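Local coordinates for nitrate reductase (Ulva prolifera, PDB 5YLY), which probably carries electrons from NADH through its bound FAD toward heme and molybdenum centres, for reduction of nitrate to nitrite in nitrate assimilation, at residues D190-T202 / F242-R254. Numbering follows the deposited sequence.
Sequences DLTEIRLLYANQT and FIDLDMCERALFR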
ATOM      1  N   ASP A 190       1.681 -20.755   2.321  1.00 30.68           N
ATOM      2  CA  ASP A 190       0.497 -20.062   1.798  1.00 29.30           C
ATOM      3  C   ASP A 190       0.440 -20.241   0.260  1.00 29.70           C
ATOM      4  O   ASP A 190       1.404 -19.914  -0.428  1.00 29.11           O
ATOM      5  CB  ASP A 190       0.633 -18.567   2.157  1.00 29.78           C
ATOM      6  CG  ASP A 190      -0.627 -17.720   2.065  1.00 30.23           C
ATOM      7  OD1 ASP A 190      -1.536 -18.093   1.324  1.00 30.28           O
ATOM      8  OD2 ASP A 190      -0.663 -16.652   2.693  1.00 27.11           O
ATOM      9  N   LEU A 191      -0.687 -20.748  -0.266  1.00 25.12           N
ATOM     10  CA  LEU A 191      -0.873 -20.960  -1.721  1.00 24.19           C
ATOM     11  C   LEU A 191      -1.878 -19.986  -2.343  1.00 28.77           C
ATOM     12  O   LEU A 191      -2.271 -20.163  -3.491  1.00 26.81           O
ATOM     13  CB  LEU A 191      -1.243 -22.423  -2.043  1.00 24.94           C
ATOM     14  CG  LEU A 191      -0.181 -23.500  -1.704  1.00 30.37           C
ATOM     15  CD1 LEU A 191      -0.743 -24.891  -1.928  1.00 31.80           C
ATOM     16  CD2 LEU A 191       1.101 -23.285  -2.510  1.00 29.15           C
ATOM     17  N   THR A 192      -2.256 -18.935  -1.598  1.00 27.82           N
ATOM     18  CA  THR A 192      -3.185 -17.915  -2.090  1.00 27.16           C
ATOM     19  C   THR A 192      -2.615 -17.256  -3.355  1.00 27.78           C
ATOM     20  O   THR A 192      -1.406 -17.013  -3.429  1.00 27.77           O
ATOM     21  CB  THR A 192      -3.455 -16.863  -0.979  1.00 28.23           C
ATOM     22  OG1 THR A 192      -3.888 -17.564   0.183  1.00 28.30           O
ATOM     23  CG2 THR A 192      -4.528 -15.831  -1.388  1.00 31.05           C
ATOM     24  N   GLU A 193      -3.459 -17.064  -4.372  1.00 24.94           N
ATOM     25  CA  GLU A 193      -3.083 -16.429  -5.637  1.00 24.99           C
ATOM     26  C   GLU A 193      -3.478 -14.945  -5.579  1.00 27.54           C
ATOM     27  O   GLU A 193      -4.441 -14.565  -4.892  1.00 27.82           O
ATOM     28  CB  GLU A 193      -3.790 -17.070  -6.840  1.00 28.26           C
ATOM     29  CG  GLU A 193      -3.545 -18.544  -7.055  1.00 36.90           C
ATOM     30  CD  GLU A 193      -4.386 -19.070  -8.201  1.00 53.15           C
ATOM     31  OE1 GLU A 193      -5.544 -19.483  -7.965  1.00 51.06           O
ATOM     32  OE2 GLU A 193      -3.899 -19.022  -9.351  1.00 48.02           O
ATOM     33  N   ILE A 194      -2.760 -14.126  -6.334  1.00 24.04           N
ATOM     34  CA  ILE A 194      -2.976 -12.676  -6.324  1.00 24.32           C
ATOM     35  C   ILE A 194      -3.011 -12.121  -7.732  1.00 28.05           C
ATOM     36  O   ILE A 194      -2.227 -12.539  -8.577  1.00 26.53           O
ATOM     37  CB  ILE A 194      -1.809 -11.976  -5.530  1.00 26.90           C
ATOM     38  CG1 ILE A 194      -1.759 -12.400  -4.035  1.00 27.01           C
ATOM     39  CG2 ILE A 194      -1.843 -10.438  -5.663  1.00 26.30           C
ATOM     40  CD1 ILE A 194      -0.331 -12.099  -3.412  1.00 32.00           C
ATOM     41  N   ARG A 195      -3.868 -11.117  -7.956  1.00 22.61           N
ATOM     42  CA  ARG A 195      -3.853 -10.343  -9.189  1.00 22.28           C
ATOM     43  C   ARG A 195      -3.807  -8.887  -8.793  1.00 25.71           C
ATOM     44  O   ARG A 195      -4.668  -8.442  -8.038  1.00 26.37           O
ATOM     45  CB  ARG A 195      -5.100 -10.605 -10.075  1.00 23.25           C
ATOM     46  CG  ARG A 195      -5.117 -12.010 -10.687  1.00 30.41           C
ATOM     47  CD  ARG A 195      -3.985 -12.235 -11.676  1.00 33.94           C
ATOM     48  NE  ARG A 195      -4.033 -13.584 -12.253  1.00 36.50           N
ATOM     49  CZ  ARG A 195      -3.462 -14.668 -11.723  1.00 43.70           C
ATOM     50  NH1 ARG A 195      -2.799 -14.587 -10.566  1.00 29.42           N
ATOM     51  NH2 ARG A 195      -3.583 -15.848 -12.322  1.00 35.63           N
ATOM     52  N   LEU A 196      -2.812  -8.150  -9.278  1.00 23.38           N
ATOM     53  CA  LEU A 196      -2.747  -6.727  -8.981  1.00 23.41           C
ATOM     54  C   LEU A 196      -3.001  -5.899 -10.225  1.00 27.56           C
ATOM     55  O   LEU A 196      -2.417  -6.160 -11.293  1.00 26.94           O
ATOM     56  CB  LEU A 196      -1.358  -6.381  -8.375  1.00 22.42           C
ATOM     57  CG  LEU A 196      -1.021  -4.870  -8.232  1.00 24.08           C
ATOM     58  CD1 LEU A 196      -1.929  -4.183  -7.193  1.00 24.03           C
ATOM     59  CD2 LEU A 196       0.471  -4.684  -7.849  1.00 24.26           C
ATOM     60  N   LEU A 197      -3.837  -4.867 -10.068  1.00 24.60           N
ATOM     61  CA  LEU A 197      -4.086  -3.884 -11.113  1.00 24.99           C
ATOM     62  C   LEU A 197      -3.653  -2.540 -10.515  1.00 27.20           C
ATOM     63  O   LEU A 197      -4.173  -2.121  -9.484  1.00 26.71           O
ATOM     64  CB  LEU A 197      -5.548  -3.909 -11.576  1.00 26.03           C
ATOM     65  CG  LEU A 197      -5.977  -2.808 -12.591  1.00 30.59           C
ATOM     66  CD1 LEU A 197      -5.105  -2.831 -13.857  1.00 31.47           C
ATOM     67  CD2 LEU A 197      -7.415  -3.009 -13.026  1.00 33.52           C
ATOM     68  N   TYR A 198      -2.632  -1.916 -11.101  1.00 25.76           N
ATOM     69  CA  TYR A 198      -2.068  -0.704 -10.500  1.00 25.50           C
ATOM     70  C   TYR A 198      -2.184   0.458 -11.456  1.00 29.67           C
ATOM     71  O   TYR A 198      -1.570   0.436 -12.528  1.00 28.57           O
ATOM     72  CB  TYR A 198      -0.599  -0.993 -10.085  1.00 24.37           C
ATOM     73  CG  TYR A 198       0.142   0.074  -9.296  1.00 24.85           C
ATOM     74  CD1 TYR A 198      -0.549   1.042  -8.563  1.00 26.88           C
ATOM     75  CD2 TYR A 198       1.540   0.086  -9.245  1.00 25.42           C
ATOM     76  CE1 TYR A 198       0.136   2.032  -7.848  1.00 27.66           C
ATOM     77  CE2 TYR A 198       2.231   1.025  -8.477  1.00 24.79           C
ATOM     78  CZ  TYR A 198       1.528   2.006  -7.798  1.00 28.42           C
ATOM     79  OH  TYR A 198       2.223   2.972  -7.118  1.00 27.65           O
ATOM     80  N   ALA A 199      -2.949   1.489 -11.053  1.00 26.80           N
ATOM     81  CA  ALA A 199      -3.191   2.678 -11.890  1.00 29.03           C
ATOM     82  C   ALA A 199      -2.409   3.895 -11.406  1.00 34.01           C
ATOM     83  O   ALA A 199      -2.321   4.135 -10.202  1.00 35.26           O
ATOM     84  CB  ALA A 199      -4.671   3.006 -11.910  1.00 31.55           C
ATOM     85  N   ASN A 200      -1.824   4.662 -12.343  1.00 31.93           N
ATOM     86  CA  ASN A 200      -1.084   5.885 -12.020  1.00 32.23           C
ATOM     87  C   ASN A 200      -1.258   6.883 -13.127  1.00 37.59           C
ATOM     88  O   ASN A 200      -1.619   6.490 -14.233  1.00 36.55           O
ATOM     89  CB  ASN A 200       0.406   5.614 -11.821  1.00 32.21           C
ATOM     90  CG  ASN A 200       0.664   4.794 -10.605  1.00 41.24           C
ATOM     91  OD1 ASN A 200       0.550   5.276  -9.480  1.00 36.52           O
ATOM     92  ND2 ASN A 200       0.858   3.508 -10.809  1.00 29.92           N
ATOM     93  N   GLN A 201      -0.960   8.158 -12.859  1.00 36.02           N
ATOM     94  CA  GLN A 201      -1.108   9.181 -13.896  1.00 38.42           C
ATOM     95  C   GLN A 201      -0.109   8.974 -15.035  1.00 42.24           C
ATOM     96  O   GLN A 201      -0.493   8.954 -16.208  1.00 42.97           O
ATOM     97  CB  GLN A 201      -0.963  10.581 -13.289  1.00 42.50           C
ATOM     98  CG  GLN A 201      -2.276  11.219 -12.852  1.00 71.05           C
ATOM     99  CD  GLN A 201      -1.999  12.454 -12.031  1.00 94.55           C
ATOM    100  OE1 GLN A 201      -1.692  12.366 -10.836  1.00 89.54           O
ATOM    101  NE2 GLN A 201      -1.960  13.609 -12.684  1.00 88.37           N
ATOM    102  N   THR A 202       1.172   8.806 -14.689  1.00 38.86           N
ATOM    103  CA  THR A 202       2.272   8.577 -15.639  1.00 39.54           C
ATOM    104  C   THR A 202       3.082   7.373 -15.180  1.00 40.49           C
ATOM    105  O   THR A 202       3.029   6.992 -14.008  1.00 38.01           O
ATOM    106  CB  THR A 202       3.215   9.826 -15.773  1.00 46.65           C
ATOM    107  OG1 THR A 202       4.023   9.977 -14.599  1.00 46.61           O
ATOM    108  CG2 THR A 202       2.469  11.130 -16.045  1.00 48.64           C
ATOM    109  N   PHE A 242      -8.351   5.244 -17.794  1.00 57.65           N
ATOM    110  CA  PHE A 242      -8.959   4.846 -16.525  1.00 57.28           C
ATOM    111  C   PHE A 242      -9.304   3.363 -16.493  1.00 57.63           C
ATOM    112  O   PHE A 242      -9.595   2.764 -17.538  1.00 56.84           O
ATOM    113  CB  PHE A 242     -10.243   5.657 -16.245  1.00 61.88           C
ATOM    114  CG  PHE A 242     -10.118   7.159 -16.352  1.00 66.29           C
ATOM    115  CD1 PHE A 242      -9.201   7.855 -15.569  1.00 69.66           C
ATOM    116  CD2 PHE A 242     -10.954   7.881 -17.200  1.00 71.94           C
ATOM    117  CE1 PHE A 242      -9.099   9.250 -15.662  1.00 72.44           C
ATOM    118  CE2 PHE A 242     -10.854   9.271 -17.287  1.00 76.69           C
ATOM    119  CZ  PHE A 242      -9.924   9.946 -16.521  1.00 73.87           C
ATOM    120  N   ILE A 243      -9.322   2.791 -15.276  1.00 50.36           N
ATOM    121  CA  ILE A 243      -9.734   1.411 -15.059  1.00 48.08           C
ATOM    122  C   ILE A 243     -11.196   1.281 -15.582  1.00 53.08           C
ATOM    123  O   ILE A 243     -12.038   2.120 -15.263  1.00 53.53           O
ATOM    124  CB  ILE A 243      -9.594   1.047 -13.563  1.00 48.65           C
ATOM    125  CG1 ILE A 243      -8.101   1.085 -13.114  1.00 46.60           C
ATOM    126  CG2 ILE A 243     -10.216  -0.310 -13.264  1.00 48.72           C
ATOM    127  CD1 ILE A 243      -7.862   1.052 -11.637  1.00 52.38           C
ATOM    128  N   ASP A 244     -11.449   0.293 -16.456  1.00 48.48           N
ATOM    129  CA  ASP A 244     -12.772   0.006 -17.006  1.00 49.96           C
ATOM    130  C   ASP A 244     -13.047  -1.495 -16.888  1.00 50.86           C
ATOM    131  O   ASP A 244     -12.180  -2.235 -16.402  1.00 48.02           O
ATOM    132  CB  ASP A 244     -12.941   0.550 -18.447  1.00 54.00           C
ATOM    133  CG  ASP A 244     -12.074  -0.053 -19.554  1.00 59.32           C
ATOM    134  OD1 ASP A 244     -11.285  -0.980 -19.264  1.00 54.39           O
ATOM    135  OD2 ASP A 244     -12.192   0.399 -20.709  1.00 66.37           O
ATOM    136  N   LEU A 245     -14.249  -1.944 -17.278  1.00 47.02           N
ATOM    137  CA  LEU A 245     -14.619  -3.362 -17.174  1.00 46.05           C
ATOM    138  C   LEU A 245     -13.647  -4.277 -17.912  1.00 48.94           C
ATOM    139  O   LEU A 245     -13.244  -5.290 -17.352  1.00 47.13           O
ATOM    140  CB  LEU A 245     -16.069  -3.616 -17.646  1.00 48.00           C
ATOM    141  CG  LEU A 245     -16.587  -5.059 -17.488  1.00 51.50           C
ATOM    142  CD1 LEU A 245     -16.578  -5.517 -16.031  1.00 49.65           C
ATOM    143  CD2 LEU A 245     -17.974  -5.221 -18.102  1.00 54.03           C
ATOM    144  N   ASP A 246     -13.284  -3.920 -19.167  1.00 47.48           N
ATOM    145  CA  ASP A 246     -12.349  -4.692 -20.003  1.00 47.31           C
ATOM    146  C   ASP A 246     -11.003  -4.862 -19.302  1.00 45.93           C
ATOM    147  O   ASP A 246     -10.470  -5.964 -19.268  1.00 44.30           O
ATOM    148  CB  ASP A 246     -12.133  -4.012 -21.366  1.00 51.48           C
ATOM    149  CG  ASP A 246     -12.204  -4.965 -22.538  1.00 73.66           C
ATOM    150  OD1 ASP A 246     -11.361  -5.893 -22.601  1.00 74.32           O
ATOM    151  OD2 ASP A 246     -13.135  -4.817 -23.366  1.00 83.03           O
ATOM    152  N   MET A 247     -10.471  -3.779 -18.723  1.00 41.06           N
ATOM    153  CA  MET A 247      -9.207  -3.836 -18.010  1.00 38.28           C
ATOM    154  C   MET A 247      -9.301  -4.732 -16.774  1.00 41.71           C
ATOM    155  O   MET A 247      -8.378  -5.520 -16.521  1.00 39.03           O
ATOM    156  CB  MET A 247      -8.732  -2.442 -17.630  1.00 39.17           C
ATOM    157  CG  MET A 247      -7.269  -2.406 -17.224  1.00 38.81           C
ATOM    158  SD  MET A 247      -6.813  -0.742 -16.678  1.00 41.88           S
ATOM    159  CE  MET A 247      -7.195   0.220 -18.147  1.00 40.83           C
ATOM    160  N   CYS A 248     -10.422  -4.626 -16.013  1.00 38.11           N
ATOM    161  CA  CYS A 248     -10.633  -5.468 -14.825  1.00 36.53           C
ATOM    162  C   CYS A 248     -10.753  -6.939 -15.230  1.00 38.55           C
ATOM    163  O   CYS A 248     -10.224  -7.796 -14.532  1.00 38.13           O
ATOM    164  CB  CYS A 248     -11.859  -5.006 -14.038  1.00 37.27           C
ATOM    165  SG  CYS A 248     -11.661  -3.394 -13.231  1.00 40.02           S
ATOM    166  N   GLU A 249     -11.436  -7.235 -16.359  1.00 37.55           N
ATOM    167  CA  GLU A 249     -11.583  -8.624 -16.816  1.00 38.18           C
ATOM    168  C   GLU A 249     -10.253  -9.206 -17.295  1.00 40.55           C
ATOM    169  O   GLU A 249     -10.006 -10.399 -17.125  1.00 39.00           O
ATOM    170  CB  GLU A 249     -12.672  -8.752 -17.901  1.00 41.12           C
ATOM    171  CG  GLU A 249     -14.078  -8.557 -17.352  1.00 51.63           C
ATOM    172  CD  GLU A 249     -15.217  -8.478 -18.356  1.00 67.84           C
ATOM    173  OE1 GLU A 249     -14.969  -8.116 -19.532  1.00 51.92           O
ATOM    174  OE2 GLU A 249     -16.373  -8.735 -17.944  1.00 58.35           O
ATOM    175  N   ARG A 250      -9.410  -8.378 -17.916  1.00 38.80           N
ATOM    176  CA  ARG A 250      -8.100  -8.853 -18.379  1.00 38.80           C
ATOM    177  C   ARG A 250      -7.121  -9.087 -17.226  1.00 39.93           C
ATOM    178  O   ARG A 250      -6.397 -10.076 -17.225  1.00 40.20           O
ATOM    179  CB  ARG A 250      -7.481  -7.891 -19.412  1.00 41.65           C
ATOM    180  CG  ARG A 250      -8.224  -7.915 -20.764  1.00 58.53           C
ATOM    181  CD  ARG A 250      -7.556  -7.077 -21.845  1.00 72.19           C
ATOM    182  NE  ARG A 250      -7.789  -5.639 -21.672  1.00 81.96           N
ATOM    183  CZ  ARG A 250      -6.897  -4.785 -21.174  1.00 88.59           C
ATOM    184  NH1 ARG A 250      -5.702  -5.214 -20.790  1.00 69.36           N
ATOM    185  NH2 ARG A 250      -7.196  -3.495 -21.058  1.00 69.04           N
ATOM    186  N   ALA A 251      -7.104  -8.185 -16.249  1.00 33.06           N
ATOM    187  CA  ALA A 251      -6.156  -8.184 -15.138  1.00 30.18           C
ATOM    188  C   ALA A 251      -6.548  -8.935 -13.898  1.00 31.32           C
ATOM    189  O   ALA A 251      -5.654  -9.313 -13.144  1.00 29.69           O
ATOM    190  CB  ALA A 251      -5.857  -6.734 -14.755  1.00 29.68           C
ATOM    191  N   LEU A 252      -7.856  -9.092 -13.624  1.00 31.27           N
ATOM    192  CA  LEU A 252      -8.301  -9.652 -12.345  1.00 30.62           C
ATOM    193  C   LEU A 252      -9.120 -10.926 -12.414  1.00 34.94           C
ATOM    194  O   LEU A 252      -9.648 -11.275 -13.468  1.00 36.46           O
ATOM    195  CB  LEU A 252      -9.118  -8.554 -11.603  1.00 30.61           C
ATOM    196  CG  LEU A 252      -8.435  -7.166 -11.440  1.00 31.80           C
ATOM    197  CD1 LEU A 252      -9.410  -6.170 -10.888  1.00 32.13           C
ATOM    198  CD2 LEU A 252      -7.158  -7.262 -10.518  1.00 29.34           C
ATOM    199  N   PHE A 253      -9.274 -11.596 -11.262  1.00 30.97           N
ATOM    200  CA  PHE A 253     -10.137 -12.780 -11.166  1.00 31.88           C
ATOM    201  C   PHE A 253     -11.606 -12.345 -11.098  1.00 35.76           C
ATOM    202  O   PHE A 253     -11.924 -11.325 -10.470  1.00 34.09           O
ATOM    203  CB  PHE A 253      -9.844 -13.563  -9.862  1.00 31.69           C
ATOM    204  CG  PHE A 253      -8.469 -14.172  -9.725  1.00 31.59           C
ATOM    205  CD1 PHE A 253      -8.025 -15.143 -10.620  1.00 34.95           C
ATOM    206  CD2 PHE A 253      -7.643 -13.822  -8.665  1.00 30.73           C
ATOM    207  CE1 PHE A 253      -6.766 -15.729 -10.471  1.00 33.76           C
ATOM    208  CE2 PHE A 253      -6.389 -14.425  -8.504  1.00 32.70           C
ATOM    209  CZ  PHE A 253      -5.961 -15.375  -9.412  1.00 31.59           C
ATOM    210  N   ARG A 254     -12.512 -13.153 -11.677  1.00 36.55           N
ATOM    211  CA  ARG A 254     -13.947 -12.915 -11.533  1.00 38.54           C
ATOM    212  C   ARG A 254     -14.317 -13.443 -10.148  1.00 43.09           C
ATOM    213  O   ARG A 254     -13.572 -14.258  -9.592  1.00 42.20           O
ATOM    214  CB  ARG A 254     -14.739 -13.687 -12.601  1.00 42.21           C
ATOM    215  CG  ARG A 254     -14.589 -13.099 -13.999  1.00 48.05           C
ATOM    216  CD  ARG A 254     -15.692 -13.528 -14.954  1.00 57.30           C
ATOM    217  NE  ARG A 254     -16.965 -12.834 -14.747  1.00 64.00           N
ATOM    218  CZ  ARG A 254     -17.278 -11.635 -15.234  1.00 82.00           C
ATOM    219  NH1 ARG A 254     -18.464 -11.098 -14.976  1.00 74.59           N
ATOM    220  NH2 ARG A 254     -16.404 -10.958 -15.965  1.00 64.89           N
TER
HETATM  221  O   HOH W   1      -2.995  -8.706 -12.950  1.00 29.45           O
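L197 of strand 193-200 packs against I243, M247, C248, A251 and L252. Its two methyls divide the work: L197 CD2 meets I243 CG2 tip to tip at 3.9 Å, while L197 CD1 lies against M247 SD, also at 3.9 Å, and close to the A251 methyl. With CG anti to the backbone N (chi1 174°), the fork of L197 opens toward helix 245-251. Two residues further along the strand, A199 CB rests on I243 CD1 at 3.8 Å.

At the other end R195 lies over F253. R195 CG makes a CH-pi contact 3.6 Å from the centroid of the F253 ring, and F253 CZ sits over the centre of the guanidinium, the two planes inclined by 40°. The bend at chi2 folds the arginine back along its own strand, where R195 NH1 donates to I194 O at 2.9 Å; I194 O lies in the guanidinium plane while NH1 sits above the carbonyl plane, a bond that restrains the group's rotation. E193 CB approaches the same ring obliquely.

Strand and helix run roughly antiparallel, at 146°, as a helix packed on one face of the parallel sheet in the Rossmann-like NAD-binding domain; L196 points to the other side of the sheet, its side chain about 13 Å from the bound FAD. A water lies 2.7 Å from A251 O and 3.1 Å from L196 O, linking the two backbones. D244 N-caps the helix, OD1 accepting from M247 N at 3.0 Å, and F253 O accepts a hydrogen bond from N166 ND2 of strand 164-170.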